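Local structure of Lmo0305 protein (Listeria monocytogenes, 3PJ0) at residues 155-160 against 188-193; 3-8 against 306-311; 25-30 against 250-255. The protein is of unknown function but has the fold of the aminotransferase-like pyridoxal phosphate proteins and carries that cofactor as a covalently modified residue. One frame throughout, in Å; residues are numbered along the deposited sequence. Where two conformers were deposited one is given.

Contact 1 of 3, residues 155-160 against 188-193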
loop_
_atom_site.group_PDB
_atom_site.type_symbol
_atom_site.label_atom_id
_atom_site.label_comp_id
_atom_site.label_asym_id
_atom_site.label_seq_id
_atom_site.Cartn_x
_atom_site.Cartn_y
_atom_site.Cartn_z
ATOM N N PRO A 155 6.071 27.995 -12.931
ATOM C CA PRO A 155 6.347 29.400 -12.754
ATOM C C PRO A 155 7.867 29.637 -12.791
ATOM O O PRO A 155 8.675 28.725 -12.516
ATOM C CB PRO A 155 5.825 29.676 -11.350
ATOM C CG PRO A 155 6.044 28.392 -10.623
ATOM C CD PRO A 155 5.703 27.340 -11.668
ATOM N N ALA A 156 8.263 30.851 -13.134
ATOM C CA ALA A 156 9.668 31.219 -12.996
ATOM C C ALA A 156 10.097 30.896 -11.548
ATOM O O ALA A 156 9.290 31.003 -10.612
ATOM C CB ALA A 156 9.835 32.697 -13.277
ATOM N N PHE A 157 11.358 30.510 -11.360
ATOM C CA PHE A 157 11.819 30.167 -10.016
ATOM C C PHE A 157 11.645 31.345 -9.046
ATOM O O PHE A 157 11.198 31.164 -7.926
ATOM C CB PHE A 157 13.267 29.640 -10.006
ATOM C CG PHE A 157 13.631 28.954 -8.705
ATOM C CD1 PHE A 157 13.229 27.649 -8.467
ATOM C CD2 PHE A 157 14.316 29.634 -7.704
ATOM C CE1 PHE A 157 13.532 27.019 -7.258
ATOM C CE2 PHE A 157 14.622 29.001 -6.489
ATOM C CZ PHE A 157 14.218 27.709 -6.270
ATOM N N GLU A 158 11.932 32.556 -9.505
ATOM C CA GLU A 158 11.794 33.752 -8.659
ATOM C C GLU A 158 10.368 33.939 -8.139
ATOM O O GLU A 158 10.152 34.512 -7.073
ATOM C CB GLU A 158 12.265 35.007 -9.393
ATOM C CG GLU A 158 13.761 35.005 -9.716
ATOM C CD GLU A 158 14.134 34.088 -10.877
ATOM O OE1 GLU A 158 13.222 33.627 -11.599
ATOM O OE2 GLU A 158 15.332 33.813 -11.050
ATOM N N GLU A 159 9.378 33.475 -8.898
ATOM C CA GLU A 159 7.995 33.586 -8.462
ATOM C C GLU A 159 7.673 32.545 -7.381
ATOM O O GLU A 159 6.828 32.770 -6.502
ATOM C CB GLU A 159 7.051 33.492 -9.665
ATOM C CG GLU A 159 7.221 34.632 -10.671
ATOM C CD GLU A 159 6.901 36.042 -10.126
ATOM O OE1 GLU A 159 6.294 36.171 -9.041
ATOM O OE2 GLU A 159 7.232 37.027 -10.825
ATOM N N LEU A 160 8.336 31.391 -7.443
ATOM C CA LEU A 160 8.174 30.371 -6.418
ATOM C C LEU A 160 8.802 30.920 -5.134
ATOM O O LEU A 160 8.242 30.782 -4.070
ATOM C CB LEU A 160 8.832 29.071 -6.912
ATOM C CG LEU A 160 8.615 27.758 -6.170
ATOM C CD1 LEU A 160 7.130 27.430 -6.064
ATOM C CD2 LEU A 160 9.359 26.657 -6.916
ATOM N N TYR A 188 15.105 24.347 -14.215
ATOM C CA TYR A 188 15.375 25.334 -13.183
ATOM C C TYR A 188 16.866 25.570 -12.912
ATOM O O TYR A 188 17.226 26.608 -12.398
ATOM C CB TYR A 188 14.668 24.979 -11.880
ATOM C CG TYR A 188 13.220 25.387 -11.752
ATOM C CD1 TYR A 188 12.733 26.580 -12.296
ATOM C CD2 TYR A 188 12.361 24.639 -10.967
ATOM C CE1 TYR A 188 11.384 26.975 -12.103
ATOM C CE2 TYR A 188 11.027 25.028 -10.749
ATOM C CZ TYR A 188 10.551 26.197 -11.303
ATOM O OH TYR A 188 9.217 26.538 -11.069
ATOM N N GLN A 189 17.722 24.627 -13.272
ATOM C CA GLN A 189 19.150 24.725 -12.953
ATOM C C GLN A 189 19.315 24.900 -11.405
ATOM O O GLN A 189 20.140 25.677 -10.896
ATOM C CB GLN A 189 19.852 25.765 -13.827
ATOM C CG GLN A 189 20.003 25.264 -15.272
ATOM C CD GLN A 189 20.964 24.094 -15.360
ATOM O OE1 GLN A 189 22.153 24.252 -15.051
ATOM N NE2 GLN A 189 20.465 22.902 -15.751
ATOM N N LYS A 190 18.474 24.145 -10.693
ATOM C CA LYS A 190 18.438 24.075 -9.218
ATOM C C LYS A 190 18.456 22.616 -8.803
ATOM O O LYS A 190 17.876 21.777 -9.481
ATOM C CB LYS A 190 17.160 24.728 -8.654
ATOM C CG LYS A 190 17.042 26.230 -8.943
ATOM C CD LYS A 190 17.927 27.091 -8.063
ATOM C CE LYS A 190 17.895 28.529 -8.499
ATOM N NZ LYS A 190 18.518 29.447 -7.493
ATOM N N SER A 191 19.102 22.289 -7.686
ATOM C CA SER A 191 19.057 20.911 -7.194
ATOM C C SER A 191 17.693 20.628 -6.546
ATOM O O SER A 191 16.963 21.554 -6.191
ATOM C CB SER A 191 20.104 20.675 -6.129
ATOM O OG SER A 191 19.857 21.519 -5.028
ATOM N N ALA A 192 17.401 19.348 -6.334
ATOM C CA ALA A 192 16.195 18.938 -5.632
ATOM C C ALA A 192 16.141 19.629 -4.274
ATOM O O ALA A 192 15.082 20.111 -3.878
ATOM C CB ALA A 192 16.148 17.438 -5.478
ATOM N N GLU A 193 17.275 19.682 -3.576
ATOM C CA GLU A 193 17.376 20.340 -2.271
ATOM C C GLU A 193 17.004 21.816 -2.352
ATOM O O GLU A 193 16.264 22.329 -1.512
ATOM C CB GLU A 193 18.788 20.174 -1.686
ATOM C CG GLU A 193 18.999 20.895 -0.382
ATOM C CD GLU A 193 20.327 20.558 0.303
ATOM O OE1 GLU A 193 21.196 19.909 -0.309
ATOM O OE2 GLU A 193 20.491 20.964 1.471
#
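Two successive beta-alpha-beta crossovers of the cofactor-carrying domain meet here, where helix 157-170 begins and where the chain runs from Tyr188, at the end of one short helix, to Ser191, the N-cap of the next. The carrier of the contact is the Tyr188 side chain, whose ring packs against the start of helix 157-170, near Phe157 N and CB; the nearest CA atoms are those of Phe157 and Tyr188. At its tip Tyr188 OH donates a hydrogen bond of 2.7 Å to Pro155 O, one residue before the N-cap Ala156. The oxygen lies at the edge of the tyrosine ring, and the hydroxyl approaches in the plane of the carbonyl with a C=O...O angle of 148°. With the tip fixed, the ring offers a face to Phe157. CG of Phe157 is anti to the backbone N (chi1 -165°), which directs its ring edge-on: Phe157 CD1 stands 3.8 Å above the plane of the Tyr188 ring, over its centre. Centroids 5.2 Å apart and planes at 77° make this a T-shaped pair, with phenylalanine as the edge. Phe157 CB also touches Tyr188 CD1 at 3.9 Å, so the side chain bears on the tyrosine from its root onward. A face of the Phe157 ring takes the Lys190 chain: Lys190 CG sits 4.0 Å from the Phe157 ring centroid in a CH-pi contact, and the bend at chi2 carries the chain across the ring until Lys190 CE is 3.8 Å from Phe157 CD2. Ser191 OG caps Glu194 N, starting helix 192-196, whose Ile195 packs on Phe157, Tyr188 and Lys190. Helix 157-170 itself links the parallel neighbours 140-144 and 173-178, and helix 192-196 precedes strand 201-205, next to 173-178 in the seven-stranded sheet.

Contact 2 of 3, residues 3-8 against 306-311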
loop_
_atom_site.group_PDB
_atom_site.type_symbol
_atom_site.label_atom_id
_atom_site.label_comp_id
_atom_site.label_asym_id
_atom_site.label_seq_id
_atom_site.Cartn_x
_atom_site.Cartn_y
_atom_site.Cartn_z
ATOM N N THR A 3 -11.583 5.042 -31.092
ATOM C CA THR A 3 -10.991 4.729 -29.799
ATOM C C THR A 3 -10.264 3.377 -29.758
ATOM O O THR A 3 -9.081 3.317 -29.396
ATOM C CB THR A 3 -12.075 4.758 -28.684
ATOM O OG1 THR A 3 -12.651 6.067 -28.631
ATOM C CG2 THR A 3 -11.473 4.402 -27.313
ATOM N N ASN A 4 -10.969 2.309 -30.136
ATOM C CA ASN A 4 -10.394 0.968 -30.072
ATOM C C ASN A 4 -9.342 0.708 -31.167
ATOM O O ASN A 4 -8.362 0.007 -30.936
ATOM C CB ASN A 4 -11.488 -0.106 -30.108
ATOM C CG ASN A 4 -11.051 -1.385 -29.430
ATOM O OD1 ASN A 4 -10.616 -1.360 -28.275
ATOM N ND2 ASN A 4 -11.173 -2.492 -30.115
ATOM N N THR A 5 -9.566 1.269 -32.349
ATOM C CA THR A 5 -8.626 1.136 -33.467
ATOM C C THR A 5 -7.279 1.799 -33.094
ATOM O O THR A 5 -6.202 1.212 -33.316
ATOM C CB THR A 5 -9.176 1.772 -34.760
ATOM O OG1 THR A 5 -10.431 1.167 -35.130
ATOM C CG2 THR A 5 -8.168 1.602 -35.919
ATOM N N LEU A 6 -7.342 3.002 -32.512
ATOM C CA LEU A 6 -6.126 3.716 -32.069
ATOM C C LEU A 6 -5.408 2.944 -30.973
ATOM O O LEU A 6 -4.192 2.790 -31.005
ATOM C CB LEU A 6 -6.465 5.124 -31.560
ATOM C CG LEU A 6 -5.277 6.012 -31.146
ATOM C CD1 LEU A 6 -4.353 6.302 -32.321
ATOM C CD2 LEU A 6 -5.749 7.313 -30.538
ATOM N N LYS A 7 -6.172 2.472 -29.987
ATOM C CA LYS A 7 -5.624 1.691 -28.862
ATOM C C LYS A 7 -4.859 0.469 -29.384
ATOM O O LYS A 7 -3.731 0.205 -28.974
ATOM C CB LYS A 7 -6.778 1.216 -27.958
ATOM C CG LYS A 7 -6.369 0.299 -26.807
ATOM C CD LYS A 7 -7.480 -0.729 -26.436
ATOM C CE LYS A 7 -7.587 -1.852 -27.512
ATOM N NZ LYS A 7 -8.604 -2.916 -27.265
ATOM N N THR A 8 -5.492 -0.269 -30.289
ATOM C CA THR A 8 -4.913 -1.482 -30.866
ATOM C C THR A 8 -3.671 -1.172 -31.678
ATOM O O THR A 8 -2.660 -1.861 -31.553
ATOM C CB THR A 8 -5.959 -2.236 -31.739
ATOM O OG1 THR A 8 -6.999 -2.733 -30.880
ATOM C CG2 THR A 8 -5.331 -3.395 -32.505
ATOM N N ILE A 306 -5.591 9.351 -38.523
ATOM C CA ILE A 306 -4.252 9.724 -38.991
ATOM C C ILE A 306 -3.173 9.031 -38.141
ATOM O O ILE A 306 -2.269 8.400 -38.669
ATOM C CB ILE A 306 -4.070 11.262 -38.958
ATOM C CG1 ILE A 306 -4.972 11.900 -40.037
ATOM C CG2 ILE A 306 -2.609 11.632 -39.172
ATOM C CD1 ILE A 306 -5.051 13.448 -39.984
ATOM N N LEU A 307 -3.296 9.110 -36.832
ATOM C CA LEU A 307 -2.299 8.508 -35.956
ATOM C C LEU A 307 -2.248 6.983 -36.139
ATOM O O LEU A 307 -1.181 6.394 -36.138
ATOM C CB LEU A 307 -2.546 8.882 -34.495
ATOM C CG LEU A 307 -2.425 10.358 -34.078
ATOM C CD1 LEU A 307 -2.525 10.472 -32.553
ATOM C CD2 LEU A 307 -1.117 11.031 -34.586
ATOM N N THR A 308 -3.403 6.346 -36.326
ATOM C CA THR A 308 -3.443 4.899 -36.577
ATOM C C THR A 308 -2.670 4.530 -37.831
ATOM O O THR A 308 -1.860 3.598 -37.820
ATOM C CB THR A 308 -4.908 4.417 -36.725
ATOM O OG1 THR A 308 -5.588 4.663 -35.496
ATOM C CG2 THR A 308 -5.003 2.923 -37.062
ATOM N N LYS A 309 -2.900 5.269 -38.915
ATOM C CA LYS A 309 -2.231 4.974 -40.167
ATOM C C LYS A 309 -0.729 5.137 -39.994
ATOM O O LYS A 309 0.038 4.289 -40.455
ATOM C CB LYS A 309 -2.733 5.898 -41.284
ATOM C CG LYS A 309 -1.948 5.792 -42.587
ATOM C CD LYS A 309 -2.540 6.654 -43.696
ATOM C CE LYS A 309 -1.692 6.582 -44.962
ATOM N NZ LYS A 309 -2.198 7.502 -46.012
ATOM N N ILE A 310 -0.318 6.198 -39.294
ATOM C CA ILE A 310 1.103 6.490 -39.129
ATOM C C ILE A 310 1.792 5.457 -38.248
ATOM O O ILE A 310 2.899 5.036 -38.561
ATOM C CB ILE A 310 1.339 7.897 -38.564
ATOM C CG1 ILE A 310 0.899 8.959 -39.573
ATOM C CG2 ILE A 310 2.818 8.099 -38.257
ATOM C CD1 ILE A 310 1.017 10.395 -39.008
ATOM N N GLN A 311 1.158 5.090 -37.140
ATOM C CA GLN A 311 1.701 4.076 -36.232
ATOM C C GLN A 311 1.874 2.725 -36.943
ATOM O O GLN A 311 2.895 2.045 -36.797
ATOM C CB GLN A 311 0.808 3.942 -34.999
ATOM C CG GLN A 311 0.863 5.203 -34.080
ATOM C CD GLN A 311 -0.118 5.185 -32.909
ATOM O OE1 GLN A 311 0.068 5.917 -31.941
ATOM N NE2 GLN A 311 -1.165 4.359 -32.995
#
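Thr5 is the first residue of helix 3-8 to touch helix 306-311, and does it with its methyl group. CG2 of Thr5 is anti to the backbone N and meets Thr308 CG2 tip to tip at 3.6 Å, the two side chains crossing at about a right angle. Each hydroxyl bonds to a backbone oxygen four residues earlier in the chain, Thr5 OG1 to Gly1 O and Thr308 OG1 to Gly304 O, so the two threonines meet through their methyls, with no hydrogen bond between the segments. The short helix axes come within 9.1 Å and run nearly parallel, 25° apart. Just beyond their C-terminal ends, strands 15-16 and 316-317 pair in parallel too, so the N-terminal helix belongs structurally with the smaller, C-terminal part of the chain, consistent with fold-type I pyridoxal phosphate proteins, in which the N-terminal segment often joins the C-terminal domain. Leu6 carries the largest share of the buried surface. Its CA lies 3.6 Å from Thr308 OG1, and CG anti to the backbone N (chi1 -176°) brings Leu6 CD1 to the opposing helix. There CD1 fits among three residues, touching Leu307 CB at 3.8 Å, Thr308 OG1 and the amide NE2 of Gln311. That amide is held in place by others: NE2 bonds to Ser9 OG, while OE1 accepts from the backbone N of Ile318 and of Ser319. Leu322 also packs on both Leu6 and Leu307. Lys7, next in sequence, turns to its own helix, NZ donating to Asn4 OD1 at 2.7 Å.

Contact 3 of 3, residues 25-30 against 250-255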
loop_
_atom_site.group_PDB
_atom_site.type_symbol
_atom_site.label_atom_id
_atom_site.label_comp_id
_atom_site.label_asym_id
_atom_site.label_seq_id
_atom_site.Cartn_x
_atom_site.Cartn_y
_atom_site.Cartn_z
ATOM N N VAL A 25 6.442 -7.828 -15.275
ATOM C CA VAL A 25 7.152 -8.399 -14.108
ATOM C C VAL A 25 8.684 -8.273 -14.179
ATOM O O VAL A 25 9.354 -8.099 -13.152
ATOM C CB VAL A 25 6.682 -9.855 -13.860
ATOM C CG1 VAL A 25 7.557 -10.572 -12.876
ATOM C CG2 VAL A 25 5.199 -9.847 -13.436
ATOM N N GLY A 26 9.207 -8.303 -15.400
ATOM C CA GLY A 26 10.645 -8.070 -15.681
ATOM C C GLY A 26 11.203 -6.780 -15.087
ATOM O O GLY A 26 12.393 -6.686 -14.799
ATOM N N VAL A 27 10.348 -5.780 -14.865
ATOM C CA VAL A 27 10.801 -4.537 -14.254
ATOM C C VAL A 27 11.287 -4.837 -12.822
ATOM O O VAL A 27 12.321 -4.330 -12.358
ATOM C CB VAL A 27 9.682 -3.500 -14.231
ATOM C CG1 VAL A 27 10.101 -2.234 -13.421
ATOM C CG2 VAL A 27 9.238 -3.133 -15.688
ATOM N N LEU A 28 10.547 -5.692 -12.127
ATOM C CA LEU A 28 10.898 -6.102 -10.757
ATOM C C LEU A 28 12.088 -7.069 -10.739
ATOM O O LEU A 28 13.021 -6.915 -9.949
ATOM C CB LEU A 28 9.675 -6.743 -10.072
ATOM C CG LEU A 28 9.855 -7.232 -8.606
ATOM C CD1 LEU A 28 10.455 -6.145 -7.696
ATOM C CD2 LEU A 28 8.561 -7.769 -8.062
ATOM N N THR A 29 12.057 -8.087 -11.585
ATOM C CA THR A 29 13.150 -9.078 -11.586
ATOM C C THR A 29 14.489 -8.382 -11.919
ATOM O O THR A 29 15.513 -8.686 -11.293
ATOM C CB THR A 29 12.866 -10.296 -12.500
ATOM O OG1 THR A 29 12.768 -9.873 -13.850
ATOM C CG2 THR A 29 11.577 -11.038 -12.079
ATOM N N GLU A 30 14.476 -7.411 -12.833
ATOM C CA GLU A 30 15.717 -6.656 -13.134
ATOM C C GLU A 30 16.233 -5.944 -11.877
ATOM O O GLU A 30 17.444 -5.972 -11.571
ATOM C CB GLU A 30 15.565 -5.642 -14.301
ATOM C CG GLU A 30 16.869 -4.789 -14.510
ATOM C CD GLU A 30 16.785 -3.750 -15.629
ATOM O OE1 GLU A 30 15.969 -3.937 -16.564
ATOM O OE2 GLU A 30 17.558 -2.757 -15.584
ATOM N N ASP A 250 14.640 2.374 -5.387
ATOM C CA ASP A 250 16.086 2.718 -5.304
ATOM C C ASP A 250 16.839 2.315 -6.588
ATOM O O ASP A 250 17.639 3.089 -7.122
ATOM C CB ASP A 250 16.688 2.078 -4.068
ATOM C CG ASP A 250 17.944 2.790 -3.589
ATOM O OD1 ASP A 250 18.186 3.959 -3.971
ATOM O OD2 ASP A 250 18.698 2.158 -2.823
ATOM N N TYR A 251 16.532 1.142 -7.124
ATOM C CA TYR A 251 17.187 0.672 -8.356
ATOM C C TYR A 251 16.958 1.632 -9.516
ATOM O O TYR A 251 17.920 2.064 -10.163
ATOM C CB TYR A 251 16.700 -0.761 -8.747
ATOM C CG TYR A 251 17.282 -1.244 -10.034
ATOM C CD1 TYR A 251 18.591 -1.770 -10.080
ATOM C CD2 TYR A 251 16.551 -1.201 -11.224
ATOM C CE1 TYR A 251 19.140 -2.218 -11.259
ATOM C CE2 TYR A 251 17.104 -1.635 -12.395
ATOM C CZ TYR A 251 18.414 -2.143 -12.407
ATOM O OH TYR A 251 18.992 -2.570 -13.582
ATOM N N TYR A 252 15.686 1.923 -9.805
ATOM C CA TYR A 252 15.326 2.788 -10.941
ATOM C C TYR A 252 15.724 4.231 -10.687
ATOM O O TYR A 252 16.090 4.958 -11.646
ATOM C CB TYR A 252 13.846 2.607 -11.335
ATOM C CG TYR A 252 13.680 1.248 -11.953
ATOM C CD1 TYR A 252 14.241 0.990 -13.194
ATOM C CD2 TYR A 252 13.071 0.196 -11.283
ATOM C CE1 TYR A 252 14.143 -0.224 -13.771
ATOM C CE2 TYR A 252 12.969 -1.071 -11.869
ATOM C CZ TYR A 252 13.542 -1.273 -13.106
ATOM O OH TYR A 252 13.524 -2.482 -13.762
ATOM N N PHE A 253 15.730 4.653 -9.410
ATOM C CA PHE A 253 16.250 6.007 -9.115
ATOM C C PHE A 253 17.725 6.107 -9.561
ATOM O O PHE A 253 18.129 7.042 -10.265
ATOM C CB PHE A 253 16.120 6.335 -7.619
ATOM C CG PHE A 253 16.581 7.692 -7.267
ATOM C CD1 PHE A 253 15.742 8.766 -7.385
ATOM C CD2 PHE A 253 17.875 7.906 -6.834
ATOM C CE1 PHE A 253 16.208 10.084 -7.093
ATOM C CE2 PHE A 253 18.338 9.215 -6.516
ATOM C CZ PHE A 253 17.477 10.287 -6.648
ATOM N N GLU A 254 18.544 5.119 -9.191
ATOM C CA GLU A 254 19.963 5.194 -9.541
ATOM C C GLU A 254 20.176 5.017 -11.040
ATOM O O GLU A 254 21.062 5.647 -11.630
ATOM C CB GLU A 254 20.797 4.200 -8.720
ATOM C CG GLU A 254 20.922 4.557 -7.264
ATOM C CD GLU A 254 21.705 5.852 -7.042
ATOM O OE1 GLU A 254 22.677 6.091 -7.778
ATOM O OE2 GLU A 254 21.349 6.614 -6.129
ATOM N N LYS A 255 19.330 4.196 -11.663
ATOM C CA LYS A 255 19.417 3.959 -13.090
ATOM C C LYS A 255 19.045 5.168 -13.902
ATOM O O LYS A 255 19.679 5.414 -14.899
ATOM C CB LYS A 255 18.484 2.825 -13.503
ATOM C CG LYS A 255 18.437 2.523 -15.011
ATOM C CD LYS A 255 17.400 1.402 -15.235
ATOM C CE LYS A 255 17.122 1.137 -16.676
ATOM N NZ LYS A 255 18.264 0.454 -17.398
HETATM O O HOH W 1 12.961 -2.162 -16.591
#
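Val27 O, on helix 25-31, accepts a hydrogen bond of 2.6 Å from Tyr252 OH. The donor lies in the carbonyl plane, on a lone pair, with a C=O...O angle of 118°. The same hydroxyl accepts from water 1 at 2.9 Å, so it both gives and receives. Beside it, Val27 CG1, anti to the backbone N, packs 3.5 Å from Tyr252 CE2. Glu30 reaches across with its chain extended and CG anti to the backbone N. Tyr251 OH donates to Glu30 OE2 at only 2.5 Å; OE2 accepts through its anti lone pair, the one away from OE1. Lys255 NZ stands 3.8 Å from Glu30 OE2, a long salt bridge, while OE1 receives a weak bond from water 1. The segment axes are directed 84° apart and approach to 10.9 Å, so long side chains bridge them. The contact joins helix 25-31 to helix 243-256 of the cofactor-carrying domain; helix 25-31 also packs on the second subunit, where Thr29 OG1 hydrogen-bonds to Asp37 OD1 of that subunit. The very short phenol-carboxylate bond is consistent with an ionised Glu30 stabilised by Tyr251 and, more weakly and at longer range, by Lys255.

From the N terminus the chain opens contact 2 with helix 2-11, then contact 3 with helix 25-31, and runs on into the large sheet before contact 1 begins at 155-160. Contact 1 closes first, at 188-193, over a loop of 27 residues; contact 3 closes at 250-255, and contact 2 last, at 306-311. The three are therefore nested one inside another and none cross. Contact 1 ties neighbouring crossovers of the seven-stranded sheet, contact 3 joins the subunit-interface helix to helix 243-256, and contact 2 returns the N terminus to the C-terminal part. Centres of contacts 1 and 2 are 39 Å apart, on opposite sides of the chain's centre.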